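Local coordinates for protein putative tetrapyrrole (Corrin/porphyrin) methylase (Bacteroides fragilis, PDB 3FFY) that probably catalyses, as the full-length RsmI enzyme, S-adenosyl-L-methionine-dependent 2'-O-methylation of a cytidine ribose in 16S rRNA, this chain being its C-terminal part, at residues 54-62 with 90-98; 66-76 with 103-113. All coordinates share one frame; numbering follows the deposited sequence. Where two conformers were deposited one is given.

Interaction 1. Residues 54-62 with 90-98; sequences RLLKTLTQF and LSELIEHFT. With SO4 (sulfate ion), chain C.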
loop_
_atom_site.group_PDB
_atom_site.type_symbol
_atom_site.label_atom_id
_atom_site.label_comp_id
_atom_site.label_asym_id
_atom_site.label_seq_id
_atom_site.Cartn_x
_atom_site.Cartn_y
_atom_site.Cartn_z
ATOM N N ARG A 54 21.392 -4.369 1.547
ATOM C CA ARG A 54 21.562 -4.059 2.971
ATOM C C ARG A 54 20.281 -4.253 3.748
ATOM O O ARG A 54 20.294 -4.222 4.971
ATOM C CB ARG A 54 22.020 -2.609 3.179
ATOM C CG ARG A 54 23.528 -2.425 3.330
ATOM C CD ARG A 54 24.195 -1.966 2.066
ATOM N NE ARG A 54 24.316 -0.501 2.013
ATOM C CZ ARG A 54 25.114 0.170 1.174
ATOM N NH1 ARG A 54 25.885 -0.473 0.293
ATOM N NH2 ARG A 54 25.141 1.499 1.223
ATOM N N LEU A 55 19.158 -4.463 3.062
ATOM C CA LEU A 55 17.871 -4.497 3.772
ATOM C C LEU A 55 17.782 -5.526 4.893
ATOM O O LEU A 55 17.320 -5.208 5.988
ATOM C CB LEU A 55 16.697 -4.705 2.800
ATOM C CG LEU A 55 15.277 -4.700 3.421
ATOM C CD1 LEU A 55 14.966 -3.350 4.157
ATOM C CD2 LEU A 55 14.261 -5.047 2.353
ATOM N N LEU A 56 18.229 -6.759 4.637
ATOM C CA LEU A 56 18.029 -7.831 5.601
ATOM C C LEU A 56 18.786 -7.514 6.878
ATOM O O LEU A 56 18.235 -7.657 7.955
ATOM C CB LEU A 56 18.512 -9.181 5.063
ATOM C CG LEU A 56 17.751 -10.498 5.347
ATOM C CD1 LEU A 56 18.767 -11.640 5.538
ATOM C CD2 LEU A 56 16.703 -10.448 6.426
ATOM N N LYS A 57 20.038 -7.089 6.760
ATOM C CA LYS A 57 20.828 -6.651 7.942
ATOM C C LYS A 57 20.094 -5.571 8.736
ATOM O O LYS A 57 19.924 -5.703 9.951
ATOM C CB LYS A 57 22.208 -6.104 7.521
ATOM C CG LYS A 57 23.141 -5.677 8.697
ATOM C CD LYS A 57 24.468 -5.031 8.220
ATOM C CE LYS A 57 25.119 -4.164 9.352
ATOM N NZ LYS A 57 26.521 -3.763 9.048
ATOM N N THR A 58 19.661 -4.522 8.035
ATOM C CA THR A 58 18.937 -3.427 8.691
ATOM C C THR A 58 17.687 -3.952 9.444
ATOM O O THR A 58 17.446 -3.582 10.603
ATOM C CB THR A 58 18.577 -2.305 7.693
ATOM O OG1 THR A 58 19.783 -1.628 7.333
ATOM C CG2 THR A 58 17.611 -1.314 8.325
ATOM N N LEU A 59 16.898 -4.805 8.777
ATOM C CA LEU A 59 15.685 -5.373 9.383
ATOM C C LEU A 59 16.015 -6.244 10.571
ATOM O O LEU A 59 15.323 -6.196 11.579
ATOM C CB LEU A 59 14.880 -6.188 8.379
ATOM C CG LEU A 59 14.238 -5.394 7.249
ATOM C CD1 LEU A 59 13.576 -6.398 6.350
ATOM C CD2 LEU A 59 13.255 -4.361 7.711
ATOM N N THR A 60 17.111 -7.004 10.466
ATOM C CA THR A 60 17.555 -7.842 11.566
ATOM C C THR A 60 17.933 -6.980 12.764
ATOM O O THR A 60 17.502 -7.213 13.889
ATOM C CB THR A 60 18.712 -8.746 11.152
ATOM O OG1 THR A 60 18.273 -9.527 10.023
ATOM C CG2 THR A 60 19.059 -9.635 12.285
ATOM N N GLN A 61 18.712 -5.943 12.514
ATOM C CA GLN A 61 19.113 -5.076 13.619
ATOM C C GLN A 61 17.925 -4.296 14.186
ATOM O O GLN A 61 17.867 -4.043 15.384
ATOM C CB GLN A 61 20.226 -4.141 13.162
ATOM C CG GLN A 61 21.454 -4.924 12.727
ATOM C CD GLN A 61 22.644 -4.029 12.418
ATOM O OE1 GLN A 61 22.599 -3.198 11.511
ATOM N NE2 GLN A 61 23.716 -4.196 13.180
ATOM N N PHE A 62 17.006 -3.875 13.325
ATOM C CA PHE A 62 15.752 -3.290 13.783
ATOM C C PHE A 62 15.053 -4.257 14.772
ATOM O O PHE A 62 14.555 -3.835 15.852
ATOM C CB PHE A 62 14.825 -2.969 12.582
ATOM C CG PHE A 62 15.132 -1.660 11.855
ATOM C CD1 PHE A 62 16.279 -0.914 12.116
ATOM C CD2 PHE A 62 14.256 -1.189 10.867
ATOM C CE1 PHE A 62 16.511 0.259 11.454
ATOM C CE2 PHE A 62 14.489 -0.027 10.230
ATOM C CZ PHE A 62 15.608 0.700 10.491
ATOM N N LEU A 90 8.499 -7.170 12.111
ATOM C CA LEU A 90 9.886 -7.281 11.678
ATOM C C LEU A 90 10.259 -8.778 11.426
ATOM O O LEU A 90 10.948 -9.111 10.463
ATOM C CB LEU A 90 10.840 -6.642 12.715
ATOM C CG LEU A 90 10.982 -5.115 12.672
ATOM C CD1 LEU A 90 11.829 -4.608 13.919
ATOM C CD2 LEU A 90 11.579 -4.665 11.353
ATOM N N SER A 91 9.798 -9.636 12.301
ATOM C CA SER A 91 10.004 -11.074 12.183
ATOM C C SER A 91 9.483 -11.648 10.835
ATOM O O SER A 91 10.188 -12.354 10.127
ATOM C CB SER A 91 9.312 -11.779 13.358
ATOM O OG SER A 91 9.615 -13.150 13.344
ATOM N N GLU A 92 8.250 -11.321 10.501
ATOM C CA GLU A 92 7.675 -11.682 9.205
ATOM C C GLU A 92 8.478 -11.119 8.025
ATOM O O GLU A 92 8.729 -11.847 7.047
ATOM C CB GLU A 92 6.241 -11.195 9.115
ATOM C CG GLU A 92 5.300 -11.971 9.984
ATOM C CD GLU A 92 3.904 -11.333 10.083
ATOM O OE1 GLU A 92 3.746 -10.106 10.038
ATOM O OE2 GLU A 92 2.939 -12.075 10.245
ATOM N N LEU A 93 8.917 -9.871 8.108
ATOM C CA LEU A 93 9.697 -9.326 7.003
ATOM C C LEU A 93 11.102 -9.959 6.912
ATOM O O LEU A 93 11.634 -10.066 5.853
ATOM C CB LEU A 93 9.787 -7.813 7.058
ATOM C CG LEU A 93 8.693 -7.034 6.230
ATOM C CD1 LEU A 93 7.260 -7.276 6.829
ATOM C CD2 LEU A 93 9.038 -5.641 6.185
ATOM N N ILE A 94 11.713 -10.354 8.022
ATOM C CA ILE A 94 13.044 -10.980 7.999
ATOM C C ILE A 94 12.933 -12.330 7.303
ATOM O O ILE A 94 13.740 -12.699 6.443
ATOM C CB ILE A 94 13.591 -11.129 9.463
ATOM C CG1 ILE A 94 14.017 -9.729 10.014
ATOM C CG2 ILE A 94 14.767 -12.095 9.457
ATOM C CD1 ILE A 94 14.089 -9.564 11.506
ATOM N N GLU A 95 11.885 -13.045 7.657
ATOM C CA GLU A 95 11.644 -14.337 7.037
ATOM C C GLU A 95 11.405 -14.132 5.536
ATOM O O GLU A 95 11.953 -14.863 4.718
ATOM C CB GLU A 95 10.439 -14.999 7.697
ATOM C CG GLU A 95 9.820 -16.225 7.004
ATOM C CD GLU A 95 8.534 -16.665 7.756
ATOM O OE1 GLU A 95 7.442 -16.080 7.480
ATOM O OE2 GLU A 95 8.609 -17.536 8.642
ATOM N N HIS A 96 10.595 -13.142 5.181
ATOM C CA HIS A 96 10.270 -12.879 3.774
ATOM C C HIS A 96 11.517 -12.525 2.968
ATOM O O HIS A 96 11.749 -13.080 1.891
ATOM C CB HIS A 96 9.232 -11.744 3.643
ATOM C CG HIS A 96 8.905 -11.400 2.226
ATOM N ND1 HIS A 96 7.984 -12.117 1.475
ATOM C CD2 HIS A 96 9.429 -10.462 1.395
ATOM C CE1 HIS A 96 7.926 -11.593 0.261
ATOM N NE2 HIS A 96 8.789 -10.592 0.184
ATOM N N PHE A 97 12.325 -11.604 3.485
ATOM C CA PHE A 97 13.516 -11.199 2.751
ATOM C C PHE A 97 14.736 -12.078 2.935
ATOM O O PHE A 97 15.815 -11.765 2.365
ATOM C CB PHE A 97 13.863 -9.750 3.034
ATOM C CG PHE A 97 12.898 -8.812 2.436
ATOM C CD1 PHE A 97 12.818 -8.704 1.062
ATOM C CD2 PHE A 97 11.995 -8.096 3.242
ATOM C CE1 PHE A 97 11.886 -7.836 0.468
ATOM C CE2 PHE A 97 11.058 -7.240 2.672
ATOM C CZ PHE A 97 11.007 -7.100 1.271
ATOM N N THR A 98 14.581 -13.149 3.708
ATOM C CA THR A 98 15.551 -14.227 3.660
ATOM C C THR A 98 15.255 -15.117 2.446
ATOM O O THR A 98 16.187 -15.491 1.746
ATOM C CB THR A 98 15.576 -15.062 4.949
ATOM O OG1 THR A 98 15.837 -14.189 6.033
ATOM C CG2 THR A 98 16.691 -16.163 4.916
HETATM S S SO4 C . 5.174 -14.236 1.694
HETATM O O1 SO4 C . 5.216 -15.401 0.744
HETATM O O2 SO4 C . 5.018 -13.054 0.785
HETATM O O3 SO4 C . 6.543 -14.028 2.333
HETATM O O4 SO4 C . 4.062 -14.519 2.596
#

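Interaction 2. Residues 66-76 with 103-113; sequences FGPERQVSVSR and RGEIVIVLAGI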
loop_
_atom_site.group_PDB
_atom_site.type_symbol
_atom_site.label_atom_id
_atom_site.label_comp_id
_atom_site.label_asym_id
_atom_site.label_seq_id
_atom_site.Cartn_x
_atom_site.Cartn_y
_atom_site.Cartn_z
ATOM N N PHE A 66 14.360 -2.861 18.284
ATOM C CA PHE A 66 12.981 -2.473 18.491
ATOM C C PHE A 66 12.083 -3.633 18.855
ATOM O O PHE A 66 10.947 -3.415 19.300
ATOM C CB PHE A 66 12.456 -1.773 17.244
ATOM C CG PHE A 66 13.309 -0.635 16.828
ATOM C CD1 PHE A 66 13.429 0.486 17.641
ATOM C CD2 PHE A 66 14.063 -0.702 15.679
ATOM C CE1 PHE A 66 14.263 1.532 17.278
ATOM C CE2 PHE A 66 14.912 0.340 15.310
ATOM C CZ PHE A 66 15.006 1.452 16.102
ATOM N N GLY A 67 12.565 -4.861 18.647
ATOM C CA GLY A 67 11.793 -6.064 18.974
ATOM C C GLY A 67 11.212 -6.683 17.716
ATOM O O GLY A 67 10.723 -5.950 16.851
ATOM N N PRO A 68 11.252 -8.034 17.591
ATOM C CA PRO A 68 10.787 -8.695 16.319
ATOM C C PRO A 68 9.290 -8.492 15.993
ATOM O O PRO A 68 8.858 -8.668 14.857
ATOM C CB PRO A 68 11.095 -10.194 16.531
ATOM C CG PRO A 68 11.451 -10.339 17.967
ATOM C CD PRO A 68 11.880 -8.983 18.511
ATOM N N GLU A 69 8.525 -8.118 17.002
ATOM C CA GLU A 69 7.079 -7.936 16.857
ATOM C C GLU A 69 6.719 -6.516 16.370
ATOM O O GLU A 69 5.554 -6.236 16.077
ATOM C CB GLU A 69 6.347 -8.244 18.183
ATOM C CG GLU A 69 7.242 -8.718 19.361
ATOM C CD GLU A 69 8.230 -7.597 19.816
ATOM O OE1 GLU A 69 9.446 -7.768 19.657
ATOM O OE2 GLU A 69 7.784 -6.520 20.286
ATOM N N ARG A 70 7.698 -5.623 16.268
ATOM C CA ARG A 70 7.405 -4.251 15.819
ATOM C C ARG A 70 6.924 -4.257 14.390
ATOM O O ARG A 70 7.534 -4.881 13.508
ATOM C CB ARG A 70 8.616 -3.352 15.918
ATOM C CG ARG A 70 8.350 -1.836 15.695
ATOM C CD ARG A 70 7.557 -1.181 16.873
ATOM N NE ARG A 70 8.313 -1.060 18.106
ATOM C CZ ARG A 70 9.192 -0.089 18.408
ATOM N NH1 ARG A 70 9.820 -0.138 19.579
ATOM N NH2 ARG A 70 9.468 0.913 17.573
ATOM N N GLN A 71 5.840 -3.524 14.161
ATOM C CA GLN A 71 5.280 -3.380 12.836
ATOM C C GLN A 71 6.165 -2.554 11.927
ATOM O O GLN A 71 6.774 -1.554 12.335
ATOM C CB GLN A 71 3.856 -2.812 12.902
ATOM C CG GLN A 71 2.816 -3.763 13.474
ATOM C CD GLN A 71 2.560 -4.987 12.559
ATOM O OE1 GLN A 71 2.466 -4.852 11.336
ATOM N NE2 GLN A 71 2.415 -6.164 13.154
ATOM N N VAL A 72 6.257 -3.019 10.672
ATOM C CA VAL A 72 7.080 -2.418 9.678
ATOM C C VAL A 72 6.456 -2.624 8.310
ATOM O O VAL A 72 5.619 -3.553 8.107
ATOM C CB VAL A 72 8.472 -3.069 9.703
ATOM C CG1 VAL A 72 8.369 -4.614 9.390
ATOM C CG2 VAL A 72 9.490 -2.319 8.806
ATOM N N SER A 73 6.834 -1.758 7.370
ATOM C CA SER A 73 6.353 -1.808 5.979
ATOM C C SER A 73 7.570 -1.516 5.116
ATOM O O SER A 73 8.236 -0.488 5.332
ATOM C CB SER A 73 5.325 -0.692 5.727
ATOM O OG SER A 73 4.629 -0.892 4.509
ATOM N N VAL A 74 7.822 -2.357 4.121
ATOM C CA VAL A 74 8.901 -2.103 3.195
ATOM C C VAL A 74 8.283 -1.954 1.805
ATOM O O VAL A 74 7.466 -2.797 1.361
ATOM C CB VAL A 74 9.996 -3.190 3.283
ATOM C CG1 VAL A 74 10.966 -3.067 2.075
ATOM C CG2 VAL A 74 10.698 -3.125 4.691
ATOM N N SER A 75 8.610 -0.841 1.170
ATOM C CA SER A 75 7.975 -0.455 -0.059
ATOM C C SER A 75 8.967 -0.095 -1.157
ATOM O O SER A 75 10.040 0.523 -0.948
ATOM C CB SER A 75 7.034 0.755 0.135
ATOM O OG SER A 75 5.956 0.415 0.970
ATOM N N ARG A 76 8.526 -0.417 -2.356
ATOM C CA ARG A 76 9.255 -0.065 -3.525
ATOM C C ARG A 76 8.342 0.689 -4.455
ATOM O O ARG A 76 7.196 0.292 -4.717
ATOM C CB ARG A 76 9.768 -1.348 -4.154
ATOM C CG ARG A 76 10.704 -1.090 -5.292
ATOM C CD ARG A 76 11.069 -2.360 -5.930
ATOM N NE ARG A 76 11.147 -2.129 -7.358
ATOM C CZ ARG A 76 10.464 -2.810 -8.272
ATOM N NH1 ARG A 76 9.649 -3.802 -7.909
ATOM N NH2 ARG A 76 10.609 -2.507 -9.559
ATOM N N ARG A 103 14.248 -5.814 -4.346
ATOM C CA ARG A 103 14.353 -5.511 -5.764
ATOM C C ARG A 103 14.698 -4.094 -6.224
ATOM O O ARG A 103 14.816 -3.840 -7.432
ATOM C CB ARG A 103 13.052 -5.932 -6.458
ATOM C CG ARG A 103 13.256 -6.262 -7.938
ATOM C CD ARG A 103 12.511 -7.528 -8.357
ATOM N NE ARG A 103 11.349 -7.198 -9.183
ATOM C CZ ARG A 103 11.408 -6.828 -10.470
ATOM N NH1 ARG A 103 10.278 -6.550 -11.128
ATOM N NH2 ARG A 103 12.584 -6.732 -11.112
ATOM N N GLY A 104 14.849 -3.155 -5.323
ATOM C CA GLY A 104 15.273 -1.858 -5.778
ATOM C C GLY A 104 15.525 -1.120 -4.535
ATOM O O GLY A 104 15.383 -1.689 -3.462
ATOM N N GLU A 105 15.923 0.124 -4.652
ATOM C CA GLU A 105 15.918 0.962 -3.486
ATOM C C GLU A 105 14.521 0.889 -2.844
ATOM O O GLU A 105 13.483 0.935 -3.529
ATOM C CB GLU A 105 16.280 2.414 -3.816
ATOM C CG GLU A 105 16.666 3.238 -2.551
ATOM C CD GLU A 105 18.027 2.852 -1.959
ATOM O OE1 GLU A 105 18.798 2.028 -2.571
ATOM O OE2 GLU A 105 18.312 3.389 -0.852
ATOM N N ILE A 106 14.516 0.724 -1.526
ATOM C CA ILE A 106 13.268 0.629 -0.797
ATOM C C ILE A 106 13.193 1.704 0.273
ATOM O O ILE A 106 14.176 2.363 0.587
ATOM C CB ILE A 106 13.055 -0.785 -0.203
ATOM C CG1 ILE A 106 14.263 -1.242 0.642
ATOM C CG2 ILE A 106 12.813 -1.793 -1.359
ATOM C CD1 ILE A 106 15.330 -2.091 -0.203
ATOM N N VAL A 107 11.984 1.855 0.785
ATOM C CA VAL A 107 11.651 2.703 1.894
ATOM C C VAL A 107 11.171 1.739 2.972
ATOM O O VAL A 107 10.388 0.789 2.703
ATOM C CB VAL A 107 10.467 3.705 1.545
ATOM C CG1 VAL A 107 10.134 4.633 2.731
ATOM C CG2 VAL A 107 10.745 4.482 0.246
ATOM N N ILE A 108 11.675 1.959 4.198
ATOM C CA ILE A 108 11.238 1.261 5.356
ATOM C C ILE A 108 10.444 2.227 6.218
ATOM O O ILE A 108 10.946 3.307 6.589
ATOM C CB ILE A 108 12.431 0.683 6.198
ATOM C CG1 ILE A 108 13.375 -0.102 5.285
ATOM C CG2 ILE A 108 11.877 -0.164 7.404
ATOM C CD1 ILE A 108 14.755 -0.528 5.932
ATOM N N VAL A 109 9.205 1.834 6.522
ATOM C CA VAL A 109 8.342 2.591 7.448
ATOM C C VAL A 109 8.152 1.729 8.675
ATOM O O VAL A 109 7.532 0.656 8.611
ATOM C CB VAL A 109 6.988 2.960 6.823
ATOM C CG1 VAL A 109 6.123 3.869 7.802
ATOM C CG2 VAL A 109 7.249 3.678 5.520
ATOM N N LEU A 110 8.754 2.176 9.778
ATOM C CA LEU A 110 8.835 1.449 11.036
ATOM C C LEU A 110 7.929 2.124 12.080
ATOM O O LEU A 110 8.017 3.319 12.333
ATOM C CB LEU A 110 10.287 1.488 11.555
ATOM C CG LEU A 110 10.625 0.670 12.828
ATOM C CD1 LEU A 110 10.418 -0.900 12.664
ATOM C CD2 LEU A 110 12.055 1.056 13.345
ATOM N N ALA A 111 7.084 1.323 12.690
ATOM C CA ALA A 111 6.215 1.755 13.789
ATOM C C ALA A 111 7.058 2.207 14.963
ATOM O O ALA A 111 8.122 1.620 15.269
ATOM C CB ALA A 111 5.230 0.595 14.200
ATOM N N GLY A 112 6.623 3.286 15.596
ATOM C CA GLY A 112 7.265 3.694 16.842
ATOM C C GLY A 112 6.847 2.854 18.048
ATOM O O GLY A 112 6.044 1.930 17.942
ATOM N N ILE A 113 7.358 3.226 19.216
ATOM C CA ILE A 113 6.983 2.613 20.490
ATOM C C ILE A 113 5.664 3.226 20.945
ATOM O O ILE A 113 4.701 2.481 21.148
ATOM C CB ILE A 113 8.143 2.858 21.532
ATOM C CG1 ILE A 113 8.163 1.850 22.693
ATOM C CG2 ILE A 113 8.072 4.261 22.061
ATOM C CD1 ILE A 113 9.508 1.893 23.576
#

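Interaction 1. Residues 54-62 with 90-98
Leu59 and Leu55 on one helix meet Phe97, Ile94, Leu93 and Leu90 on the other. The short segments 55-62 and 90-98 run antiparallel, their directions 155° apart and their axes 9.4 Å at closest approach. Leu59 is a knob in the hole formed by Leu90, Leu93, Ile94 and Phe97. Its CG lies opposite the carbonyl carbon, and the two methyls then divide the hole: CD2 reaches CD2 of Leu90 at 4.0 Å, while CD1 fits between CB of Leu93 and the Phe97 ring, 3.9 Å from Phe97 CD2.

The Phe97 ring is covered on both faces. Leu55 has CG extended away from its own backbone N (chi1 -178°), which sends CD2 over the middle of one face, 3.8 Å from the ring centroid and only 6° off the normal, a clear CH-pi contact. CD2 of the His96 imidazole lies over the centre of the opposite face. The imidazole turns its ND1 to sulfate O3 at 2.5 Å, short enough that the details of this bond are doubtful; Ser79 of the second subunit also binds this ion, which probably came from the crystallisation liquor.

Backbone takes part too: Ile94 CD1 rests 3.6 Å from Leu59 O in the middle of the contact, and toward one end Leu56 CD2 lies near Ile94 O. That carbonyl accepts the Thr98 hydroxyl at OG1, above its plane, just as Leu56 O takes Thr60 OG1 along with Thr60 N. At the other end Leu90 CD1 touches CB of Phe62 at 3.7 Å.

Leu55, Phe62, Leu90 and Leu93 also reach strands 71-77 and 106-110, so the pair forms a helical layer packed on the mixed sheet of this alpha/beta domain of the tetrapyrrole methylase family.

Interaction 2. Residues 66-76 with 103-113
Arg70 and Ala111 close one end of an antiparallel strand pair whose other end brings Arg76 beside Gly104. Between them strands 71-76 and 106-110 run 160° apart. Ser73 with Val109 and Ser75 with Val107 are hydrogen-bonded pairs; Val72 with Leu110 and Val74 with Ile108 are non-hydrogen-bonded ones. The bond from Val109 N to Ser73 O is almost straight, and Ala111 N to Gln71 O carries the pattern one step past strand 106-110.

The Arg70 side chain leaves its CB with CG opposite the backbone N (chi1 -170°), then bends twice and folds over the end of the other segment. CG touches Leu110 CD1 at 3.8 Å, CD lies 3.3 Å from Ala111 O, and NE passes near the carbonyl oxygens of Ala111 and Gly112. At the tip NH2 donates to Ala111 O (2.8 Å), which sits at the guanidinium edge close to its plane, while NH1 comes within 4.0 Å of CB and CG1 of Ile113, the two chains crossing at a slant. Phe66 CB lies over the centre of one guanidinium face and Ile113 N off-centre over the other, which limits how the group can turn.

Leu110 reaches back with its second methyl: CD2 makes a CH-pi contact over one face of the Phe66 ring, 3.8 Å from the centroid and displaced toward the rim (26° off the normal). On the same side of the sheet Val72 CG2 meets Ile108 CG2 at 3.5 Å, and Val74 lies side by side with Ile108. The opposite side carries Ser73, Ser75, Val107 and Val109; Ser75 OG is hydrogen-bonded to Thr85 OG1.

At the far end Arg76 NH1 is 4.0 Å from NE of the poorly ordered Arg103, and the salt bridge of Arg76 with Glu84 probably offsets this like-charge proximity. The chemistry implies a backbone-bonded centre, apolar on one face and mixed, with two serines, on the other, arginine charge being kept to its ends.

In the fold
Interaction 1 joins helices 55-66 and 90-99 by apolar packing, of side chains on one another and on backbone, without hydrogen bonds between the helices, whereas interaction 2 joins two inner strands of the mixed sheet largely through backbone bonds. Their centres lie 9 Å apart, and one layer rests on the other: Leu55 CD1 packs 3.3 Å from Ile108 CD1, and Leu93 CD2 reaches Val74 CG2. Each helix precedes one of the strands in the chain, and probable backbone hydrogen bonds from Leu90 N to Arg70 O and Ser91 N to Pro68 O tie the two contacts directly. Interaction 1 is mostly buried, with Thr98 at its exposed edge; interaction 2 reaches the surface at its arginine-bearing ends.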